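Local coordinates for Alp7A (Bacillus subtilis, PDB 5EC0), which binds adenine nucleotide and, as a plasmid-encoded actin-like protein, probably polymerises into filaments that segregate plasmid DNA, at residues Asn118-Glu123 and Lys166-Lys171; Thr100-Thr105 and Gly153-Lys158; Asp20-Glu25 and Ala106-Leu111. One frame throughout, in Å; residues are numbered along the deposited sequence.

Contact 1 (Asn118-Glu123 and Lys166-Lys171)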
loop_
_atom_site.group_PDB
_atom_site.type_symbol
_atom_site.label_atom_id
_atom_site.label_comp_id
_atom_site.label_asym_id
_atom_site.label_seq_id
_atom_site.Cartn_x
_atom_site.Cartn_y
_atom_site.Cartn_z
ATOM N N ASN A 118 -16.348 1.886 23.860
ATOM C CA ASN A 118 -16.538 0.717 22.997
ATOM C C ASN A 118 -17.092 1.036 21.609
ATOM O O ASN A 118 -17.583 0.143 20.916
ATOM C CB ASN A 118 -17.461 -0.294 23.678
ATOM C CG ASN A 118 -16.871 -0.844 24.968
ATOM O OD1 ASN A 118 -15.690 -1.166 25.032
ATOM N ND2 ASN A 118 -17.695 -0.942 26.003
ATOM N N GLU A 119 -17.006 2.297 21.196
ATOM C CA GLU A 119 -17.606 2.700 19.930
ATOM C C GLU A 119 -16.704 3.640 19.155
ATOM O O GLU A 119 -16.127 4.566 19.726
ATOM C CB GLU A 119 -18.968 3.368 20.164
ATOM C CG GLU A 119 -19.998 3.061 19.071
ATOM C CD GLU A 119 -21.162 4.035 19.057
ATOM O OE1 GLU A 119 -22.297 3.621 19.390
ATOM O OE2 GLU A 119 -20.938 5.212 18.698
ATOM N N VAL A 120 -16.593 3.390 17.850
ATOM C CA VAL A 120 -15.849 4.259 16.945
ATOM C C VAL A 120 -16.739 4.687 15.787
ATOM O O VAL A 120 -17.312 3.836 15.098
ATOM C CB VAL A 120 -14.580 3.563 16.375
ATOM C CG1 VAL A 120 -13.937 4.416 15.276
ATOM C CG2 VAL A 120 -13.588 3.285 17.482
ATOM N N THR A 121 -16.862 5.999 15.591
ATOM C CA THR A 121 -17.463 6.553 14.383
ATOM C C THR A 121 -16.391 7.088 13.412
ATOM O O THR A 121 -15.462 7.787 13.810
ATOM C CB THR A 121 -18.465 7.693 14.712
ATOM O OG1 THR A 121 -17.869 8.598 15.648
ATOM C CG2 THR A 121 -19.738 7.139 15.307
ATOM N N ILE A 122 -16.524 6.734 12.137
ATOM C CA ILE A 122 -15.640 7.214 11.084
ATOM C C ILE A 122 -16.456 8.030 10.069
ATOM O O ILE A 122 -17.367 7.495 9.422
ATOM C CB ILE A 122 -14.931 6.050 10.350
ATOM C CG1 ILE A 122 -14.063 5.250 11.320
ATOM C CG2 ILE A 122 -14.097 6.569 9.180
ATOM C CD1 ILE A 122 -13.709 3.876 10.805
ATOM N N GLU A 123 -16.148 9.318 9.941
ATOM C CA GLU A 123 -16.939 10.195 9.070
ATOM C C GLU A 123 -16.718 9.849 7.609
ATOM O O GLU A 123 -17.662 9.785 6.834
ATOM C CB GLU A 123 -16.589 11.660 9.314
ATOM C CG GLU A 123 -16.902 12.125 10.722
ATOM C CD GLU A 123 -16.692 13.616 10.905
ATOM O OE1 GLU A 123 -16.784 14.361 9.907
ATOM O OE2 GLU A 123 -16.439 14.039 12.048
ATOM N N LYS A 166 -12.550 -6.412 24.394
ATOM C CA LYS A 166 -13.800 -5.659 24.276
ATOM C C LYS A 166 -14.447 -6.020 22.953
ATOM O O LYS A 166 -13.775 -6.515 22.048
ATOM C CB LYS A 166 -13.573 -4.139 24.344
ATOM C CG LYS A 166 -12.722 -3.576 23.211
ATOM C CD LYS A 166 -12.806 -2.052 23.134
ATOM C CE LYS A 166 -12.107 -1.390 24.318
ATOM N NZ LYS A 166 -12.192 0.096 24.266
ATOM N N GLU A 167 -15.746 -5.770 22.844
ATOM C CA GLU A 167 -16.398 -5.728 21.540
ATOM C C GLU A 167 -16.589 -4.273 21.102
ATOM O O GLU A 167 -17.275 -3.483 21.759
ATOM C CB GLU A 167 -17.743 -6.454 21.555
ATOM C CG GLU A 167 -18.297 -6.681 20.161
ATOM C CD GLU A 167 -19.568 -7.511 20.160
ATOM O OE1 GLU A 167 -20.349 -7.412 21.140
ATOM O OE2 GLU A 167 -19.779 -8.265 19.179
ATOM N N LEU A 168 -15.979 -3.927 19.979
ATOM C CA LEU A 168 -16.011 -2.566 19.494
ATOM C C LEU A 168 -17.051 -2.453 18.388
ATOM O O LEU A 168 -17.025 -3.230 17.418
ATOM C CB LEU A 168 -14.621 -2.170 18.987
ATOM C CG LEU A 168 -14.195 -0.724 18.768
ATOM C CD1 LEU A 168 -13.981 -0.017 20.086
ATOM C CD2 LEU A 168 -12.908 -0.715 17.956
ATOM N N THR A 169 -17.980 -1.513 18.535
ATOM C CA THR A 169 -18.859 -1.170 17.411
ATOM C C THR A 169 -18.213 -0.061 16.584
ATOM O O THR A 169 -17.822 0.977 17.123
ATOM C CB THR A 169 -20.252 -0.732 17.879
ATOM O OG1 THR A 169 -20.827 -1.770 18.668
ATOM C CG2 THR A 169 -21.169 -0.464 16.704
ATOM N N ILE A 170 -18.095 -0.296 15.279
ATOM C CA ILE A 170 -17.484 0.658 14.353
ATOM C C ILE A 170 -18.507 1.113 13.306
ATOM O O ILE A 170 -19.020 0.295 12.535
ATOM C CB ILE A 170 -16.238 0.044 13.637
ATOM C CG1 ILE A 170 -15.159 -0.316 14.660
ATOM C CG2 ILE A 170 -15.678 0.979 12.593
ATOM C CD1 ILE A 170 -14.159 -1.353 14.147
ATOM N N LYS A 171 -18.792 2.416 13.288
ATOM C CA LYS A 171 -19.781 2.991 12.375
ATOM C C LYS A 171 -19.137 3.877 11.330
ATOM O O LYS A 171 -18.570 4.927 11.646
ATOM C CB LYS A 171 -20.837 3.790 13.139
ATOM C CG LYS A 171 -21.783 2.905 13.962
ATOM C CD LYS A 171 -22.550 3.721 14.989
ATOM C CE LYS A 171 -23.581 2.875 15.703
ATOM N NZ LYS A 171 -24.176 3.603 16.857
#
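V120 is bonded through both its backbone polar atoms to the strand 166-171. Its N donates to T169 O at 2.8 Å, and its O accepts from K171 N at 2.7 Å. I122 N continues the ladder to K171 O, and T169 N opens it at N118 O. The strands run parallel, with E119 beside T169, V120 beside I170 and T121 beside K171. CA-H...O contacts fill in between these bonds.

The face with E119, T169 and K171 is polar. K171 is extended beyond CG and crosses E119, forming a salt bridge from NZ to E119 OE1 at 3.2 Å. The ammonium sits above the carboxylate plane, 61° out of it. E119 CG lies 4.0 Å from T169 CB, the two side chains pointing the same way.

The face with V120, L168, I170 and I122 is apolar. I122 CD1 meets I170 CG2 at 3.9 Å, side by side. V120 CG2 touches L168 CD2 at 4.1 Å. Helix 95-112 covers this face through T105, A106 and Q109.

K166 CD lies 3.6 Å from N118 OD1, while K166 NZ bonds to D117 O, R115 O and Q109 OE1. T121 OG1 bonds to N2 OD1, and strand 2-10 pairs along the other edge of 119-122. The chemistry is that of a two-faced sheet: an apolar side under the helix, and a polar side whose ion pair is probably softened by solvent.

Contact 2 (Thr100-Thr105 and Gly153-Lys158); sequences TFLAAT and GTHQVK
L102 meets V157 with the two side chains sliding past each other in opposite directions. L102 CB lies 3.9 Å from V157 CB. V157 CG1 stands between the backbone N and the carbonyl carbon (chi1 58°), and it approaches L102 O at 3.9 Å. The two branches of L102 then part along the strand. L102 CD1 comes 4.1 Å from Q156 O. L102 CD2 lies 3.9 Å from H155 CB.

This is a helix packed on a beta sheet, in a protein of the actin-like ATPase fold. Helix 95-112 passes over strand 153-159, with the short segments at -69° and their axes 8.8 Å apart. Strand 153-159 lies between 56-62 and 166-179, and L102 also touches T60 of the former.

F101 turns the edge of its ring to the histidine, with F101 CE2 4.2 Å from H155 CD2. Both F101 and L102 cross the H155 side chain at about a right angle. H155 is fixed from outside the pair: NE2 bonds to F151 O, and Y98 meets the ring edge-to-face. The F101 ring also packs edge-to-face with F151. Within the helix, F101 O accepts from both T105 N and T105 OG1, the hydroxyl at 2.8 Å. These two donors come from opposite faces of the carbonyl plane.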
loop_
_atom_site.group_PDB
_atom_site.type_symbol
_atom_site.label_atom_id
_atom_site.label_comp_id
_atom_site.label_asym_id
_atom_site.label_seq_id
_atom_site.Cartn_x
_atom_site.Cartn_y
_atom_site.Cartn_z
ATOM N N THR A 100 -8.852 -7.230 8.273
ATOM C CA THR A 100 -7.703 -6.391 8.593
ATOM C C THR A 100 -8.137 -4.976 9.015
ATOM O O THR A 100 -7.638 -4.438 10.003
ATOM C CB THR A 100 -6.732 -6.309 7.416
ATOM O OG1 THR A 100 -6.483 -7.630 6.924
ATOM C CG2 THR A 100 -5.412 -5.704 7.865
ATOM N N PHE A 101 -9.093 -4.395 8.290
ATOM C CA PHE A 101 -9.612 -3.072 8.628
ATOM C C PHE A 101 -10.156 -3.013 10.065
ATOM O O PHE A 101 -9.893 -2.057 10.798
ATOM C CB PHE A 101 -10.694 -2.669 7.612
ATOM C CG PHE A 101 -11.767 -1.781 8.167
ATOM C CD1 PHE A 101 -11.543 -0.425 8.361
ATOM C CD2 PHE A 101 -13.036 -2.301 8.456
ATOM C CE1 PHE A 101 -12.560 0.408 8.856
ATOM C CE2 PHE A 101 -14.061 -1.478 8.944
ATOM C CZ PHE A 101 -13.823 -0.131 9.149
ATOM N N LEU A 102 -10.897 -4.043 10.460
ATOM C CA LEU A 102 -11.519 -4.083 11.788
ATOM C C LEU A 102 -10.478 -4.127 12.896
ATOM O O LEU A 102 -10.572 -3.398 13.892
ATOM C CB LEU A 102 -12.448 -5.287 11.916
ATOM C CG LEU A 102 -13.722 -5.333 11.083
ATOM C CD1 LEU A 102 -14.456 -6.663 11.314
ATOM C CD2 LEU A 102 -14.633 -4.139 11.405
ATOM N N ALA A 103 -9.493 -4.998 12.713
ATOM C CA ALA A 103 -8.378 -5.140 13.647
ATOM C C ALA A 103 -7.536 -3.859 13.706
ATOM O O ALA A 103 -7.140 -3.415 14.785
ATOM C CB ALA A 103 -7.509 -6.342 13.261
ATOM N N ALA A 104 -7.272 -3.271 12.540
ATOM C CA ALA A 104 -6.555 -2.000 12.472
ATOM C C ALA A 104 -7.277 -0.918 13.272
ATOM O O ALA A 104 -6.666 -0.241 14.097
ATOM C CB ALA A 104 -6.370 -1.550 11.006
ATOM N N THR A 105 -8.574 -0.761 13.018
ATOM C CA THR A 105 -9.368 0.246 13.705
ATOM C C THR A 105 -9.375 -0.007 15.236
ATOM O O THR A 105 -9.295 0.929 16.024
ATOM C CB THR A 105 -10.816 0.266 13.178
ATOM O OG1 THR A 105 -10.823 0.441 11.753
ATOM C CG2 THR A 105 -11.611 1.385 13.848
ATOM N N GLY A 153 -21.433 1.672 6.921
ATOM C CA GLY A 153 -22.337 1.140 7.930
ATOM C C GLY A 153 -21.681 0.685 9.228
ATOM O O GLY A 153 -20.536 1.056 9.554
ATOM N N THR A 154 -22.422 -0.146 9.954
ATOM C CA THR A 154 -22.092 -0.560 11.307
ATOM C C THR A 154 -21.479 -1.962 11.352
ATOM O O THR A 154 -22.029 -2.908 10.790
ATOM C CB THR A 154 -23.350 -0.538 12.184
ATOM O OG1 THR A 154 -23.935 0.767 12.131
ATOM C CG2 THR A 154 -23.014 -0.911 13.637
ATOM N N HIS A 155 -20.341 -2.083 12.016
ATOM C CA HIS A 155 -19.677 -3.372 12.174
ATOM C C HIS A 155 -19.281 -3.595 13.615
ATOM O O HIS A 155 -19.109 -2.642 14.371
ATOM C CB HIS A 155 -18.431 -3.452 11.298
ATOM C CG HIS A 155 -18.623 -2.858 9.937
ATOM N ND1 HIS A 155 -19.308 -3.508 8.935
ATOM C CD2 HIS A 155 -18.211 -1.682 9.418
ATOM C CE1 HIS A 155 -19.315 -2.749 7.851
ATOM N NE2 HIS A 155 -18.651 -1.638 8.118
ATOM N N GLN A 156 -19.113 -4.852 13.995
ATOM C CA GLN A 156 -18.526 -5.130 15.297
ATOM C C GLN A 156 -17.316 -6.023 15.201
ATOM O O GLN A 156 -17.232 -6.893 14.332
ATOM C CB GLN A 156 -19.543 -5.768 16.220
ATOM C CG GLN A 156 -20.733 -4.902 16.468
ATOM C CD GLN A 156 -21.636 -5.512 17.490
ATOM O OE1 GLN A 156 -22.333 -6.489 17.211
ATOM N NE2 GLN A 156 -21.613 -4.963 18.699
ATOM N N VAL A 157 -16.376 -5.803 16.107
ATOM C CA VAL A 157 -15.247 -6.697 16.233
ATOM C C VAL A 157 -14.888 -6.848 17.713
ATOM O O VAL A 157 -15.005 -5.889 18.488
ATOM C CB VAL A 157 -14.037 -6.193 15.409
ATOM C CG1 VAL A 157 -13.627 -4.789 15.845
ATOM C CG2 VAL A 157 -12.858 -7.179 15.504
ATOM N N LYS A 158 -14.490 -8.058 18.105
ATOM C CA LYS A 158 -13.971 -8.318 19.451
ATOM C C LYS A 158 -12.459 -8.391 19.427
ATOM O O LYS A 158 -11.891 -9.024 18.553
ATOM C CB LYS A 158 -14.530 -9.628 20.025
ATOM C CG LYS A 158 -16.035 -9.593 20.283
ATOM C CD LYS A 158 -16.580 -10.947 20.698
ATOM C CE LYS A 158 -18.033 -10.812 21.153
ATOM N NZ LYS A 158 -18.626 -12.081 21.683
#

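Contact 3 (Asp20-Glu25 and Ala106-Leu111); sequences DGYFFE and AYYQAL
D20 makes a slight contact, its CB 4.4 Å from Y108 OH, while its OD1 accepts from the backbone N atoms of S4 and R5. Y22 does more. Its CG is anti to the backbone N (chi1 -178°), which sets the ring beside Y108. Y22 CD2 lies 3.8 Å from Y108 CE1, and the two rings meet obliquely, with planes at 52°. At the far end, Y22 OH touches L111 CD2 at 3.4 Å. A water joins Y22 OH (3.0 Å) to Y107 OH (2.7 Å). K112 adds a cation-pi contact to the Y22 ring.

F24 takes the edge of Y107 on one ring face, a T-shaped pair with planes at 80°. Y107 CD2 is 3.8 Å from F24 CZ. F24 CE2 also meets Y108 CB at 4.1 Å. An alanine at F24 would probably leave the Y107 edge without its aromatic face and open a gap beside Y108 CB.

The pairs join strand 22-33 to helix 95-112 in the actin-like fold. The F24 side chain lies about 12 Å from the bound ADP. No direct hydrogen bond spans the two segments. Cohesion therefore rests on ring and methyl contacts, with one water linking the two tyrosine hydroxyls.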
loop_
_atom_site.group_PDB
_atom_site.type_symbol
_atom_site.label_atom_id
_atom_site.label_comp_id
_atom_site.label_asym_id
_atom_site.label_seq_id
_atom_site.Cartn_x
_atom_site.Cartn_y
_atom_site.Cartn_z
ATOM N N ASP A 20 -6.801 9.978 10.786
ATOM C CA ASP A 20 -6.645 11.399 11.111
ATOM C C ASP A 20 -5.188 11.836 11.019
ATOM O O ASP A 20 -4.674 12.486 11.922
ATOM C CB ASP A 20 -7.213 11.714 12.500
ATOM C CG ASP A 20 -8.740 11.665 12.536
ATOM O OD1 ASP A 20 -9.365 11.862 11.470
ATOM O OD2 ASP A 20 -9.313 11.430 13.628
ATOM N N GLY A 21 -4.527 11.459 9.921
ATOM C CA GLY A 21 -3.146 11.847 9.680
ATOM C C GLY A 21 -2.120 10.984 10.390
ATOM O O GLY A 21 -0.917 11.195 10.251
ATOM N N TYR A 22 -2.584 10.002 11.150
ATOM C CA TYR A 22 -1.665 9.108 11.831
ATOM C C TYR A 22 -1.405 7.848 11.007
ATOM O O TYR A 22 -2.334 7.095 10.657
ATOM C CB TYR A 22 -2.205 8.740 13.214
ATOM C CG TYR A 22 -1.291 7.835 14.015
ATOM C CD1 TYR A 22 -0.174 8.337 14.667
ATOM C CD2 TYR A 22 -1.548 6.475 14.112
ATOM C CE1 TYR A 22 0.665 7.498 15.405
ATOM C CE2 TYR A 22 -0.725 5.636 14.848
ATOM C CZ TYR A 22 0.379 6.151 15.489
ATOM O OH TYR A 22 1.186 5.303 16.209
ATOM N N PHE A 23 -0.128 7.615 10.723
ATOM C CA PHE A 23 0.309 6.454 9.954
ATOM C C PHE A 23 0.713 5.225 10.794
ATOM O O PHE A 23 1.427 5.339 11.795
ATOM C CB PHE A 23 1.489 6.844 9.052
ATOM C CG PHE A 23 2.058 5.691 8.268
ATOM C CD1 PHE A 23 1.487 5.312 7.055
ATOM C CD2 PHE A 23 3.159 4.977 8.748
ATOM C CE1 PHE A 23 1.994 4.238 6.325
ATOM C CE2 PHE A 23 3.674 3.895 8.031
ATOM C CZ PHE A 23 3.094 3.526 6.814
ATOM N N PHE A 24 0.242 4.052 10.376
ATOM C CA PHE A 24 0.839 2.784 10.792
ATOM C C PHE A 24 0.488 1.741 9.742
ATOM O O PHE A 24 -0.386 1.966 8.904
ATOM C CB PHE A 24 0.375 2.339 12.201
ATOM C CG PHE A 24 -1.081 1.969 12.285
ATOM C CD1 PHE A 24 -1.507 0.686 11.961
ATOM C CD2 PHE A 24 -2.026 2.895 12.711
ATOM C CE1 PHE A 24 -2.851 0.334 12.048
ATOM C CE2 PHE A 24 -3.372 2.542 12.815
ATOM C CZ PHE A 24 -3.783 1.256 12.479
ATOM N N GLU A 25 1.191 0.618 9.781
ATOM C CA GLU A 25 1.001 -0.448 8.814
ATOM C C GLU A 25 1.152 -1.812 9.483
ATOM O O GLU A 25 1.714 -1.923 10.565
ATOM C CB GLU A 25 1.986 -0.306 7.649
ATOM C CG GLU A 25 3.429 -0.070 8.048
ATOM C CD GLU A 25 4.367 -0.000 6.842
ATOM O OE1 GLU A 25 3.953 -0.419 5.749
ATOM O OE2 GLU A 25 5.521 0.470 6.980
ATOM N N ALA A 106 -9.485 -1.270 15.642
ATOM C CA ALA A 106 -9.508 -1.615 17.059
ATOM C C ALA A 106 -8.155 -1.311 17.697
ATOM O O ALA A 106 -8.074 -0.863 18.849
ATOM C CB ALA A 106 -9.874 -3.075 17.249
ATOM N N TYR A 107 -7.092 -1.542 16.931
ATOM C CA TYR A 107 -5.751 -1.215 17.389
ATOM C C TYR A 107 -5.591 0.285 17.633
ATOM O O TYR A 107 -5.063 0.715 18.666
ATOM C CB TYR A 107 -4.708 -1.678 16.383
ATOM C CG TYR A 107 -3.352 -1.097 16.689
ATOM C CD1 TYR A 107 -2.678 -1.440 17.857
ATOM C CD2 TYR A 107 -2.758 -0.184 15.828
ATOM C CE1 TYR A 107 -1.438 -0.904 18.151
ATOM C CE2 TYR A 107 -1.519 0.356 16.113
ATOM C CZ TYR A 107 -0.868 -0.013 17.281
ATOM O OH TYR A 107 0.356 0.528 17.567
ATOM N N TYR A 108 -6.037 1.082 16.669
ATOM C CA TYR A 108 -5.938 2.531 16.798
ATOM C C TYR A 108 -6.763 3.013 17.989
ATOM O O TYR A 108 -6.342 3.918 18.716
ATOM C CB TYR A 108 -6.398 3.222 15.518
ATOM C CG TYR A 108 -6.334 4.727 15.591
ATOM C CD1 TYR A 108 -5.156 5.410 15.275
ATOM C CD2 TYR A 108 -7.449 5.472 15.958
ATOM C CE1 TYR A 108 -5.093 6.792 15.327
ATOM C CE2 TYR A 108 -7.394 6.861 16.027
ATOM C CZ TYR A 108 -6.215 7.517 15.705
ATOM O OH TYR A 108 -6.162 8.899 15.760
ATOM N N GLN A 109 -7.930 2.398 18.193
ATOM C CA GLN A 109 -8.780 2.761 19.323
ATOM C C GLN A 109 -8.076 2.467 20.645
ATOM O O GLN A 109 -8.134 3.275 21.575
ATOM C CB GLN A 109 -10.117 2.022 19.275
ATOM C CG GLN A 109 -11.179 2.625 20.171
ATOM C CD GLN A 109 -11.027 2.283 21.667
ATOM O OE1 GLN A 109 -10.700 1.150 22.040
ATOM N NE2 GLN A 109 -11.271 3.273 22.523
ATOM N N ALA A 110 -7.424 1.308 20.727
ATOM C CA ALA A 110 -6.717 0.911 21.946
ATOM C C ALA A 110 -5.513 1.812 22.194
ATOM O O ALA A 110 -5.219 2.159 23.332
ATOM C CB ALA A 110 -6.274 -0.538 21.861
ATOM N N LEU A 111 -4.821 2.181 21.119
ATOM C CA LEU A 111 -3.638 3.030 21.215
ATOM C C LEU A 111 -3.983 4.452 21.642
ATOM O O LEU A 111 -3.386 4.975 22.574
ATOM C CB LEU A 111 -2.887 3.062 19.876
ATOM C CG LEU A 111 -1.521 3.756 19.842
ATOM C CD1 LEU A 111 -0.511 3.028 20.738
ATOM C CD2 LEU A 111 -0.986 3.856 18.416
HETATM O O HOH W 1 1.288 2.345 15.844
#

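From the N terminus, strand 22-33 comes first, and contact 3 closes the loop from 20-25 to helix 95-112. Contact 2 uses the preceding residues of the same helix and closes on strand 153-159, so contacts 2 and 3 cross. Contact 1 opens just after the helix, at 118-123, and closes on 166-171. It crosses contact 2 and follows contact 3 in series. Strands 153-159 and 166-179 are sheet neighbours, probably hydrogen-bonded from L168 N to V157 O and from I170 N to H155 O. L168 packs on A106, which links contacts 1 and 3. Helix 95-112 packs against strands 22-33, 153-159 and 166-179 of the same sheet.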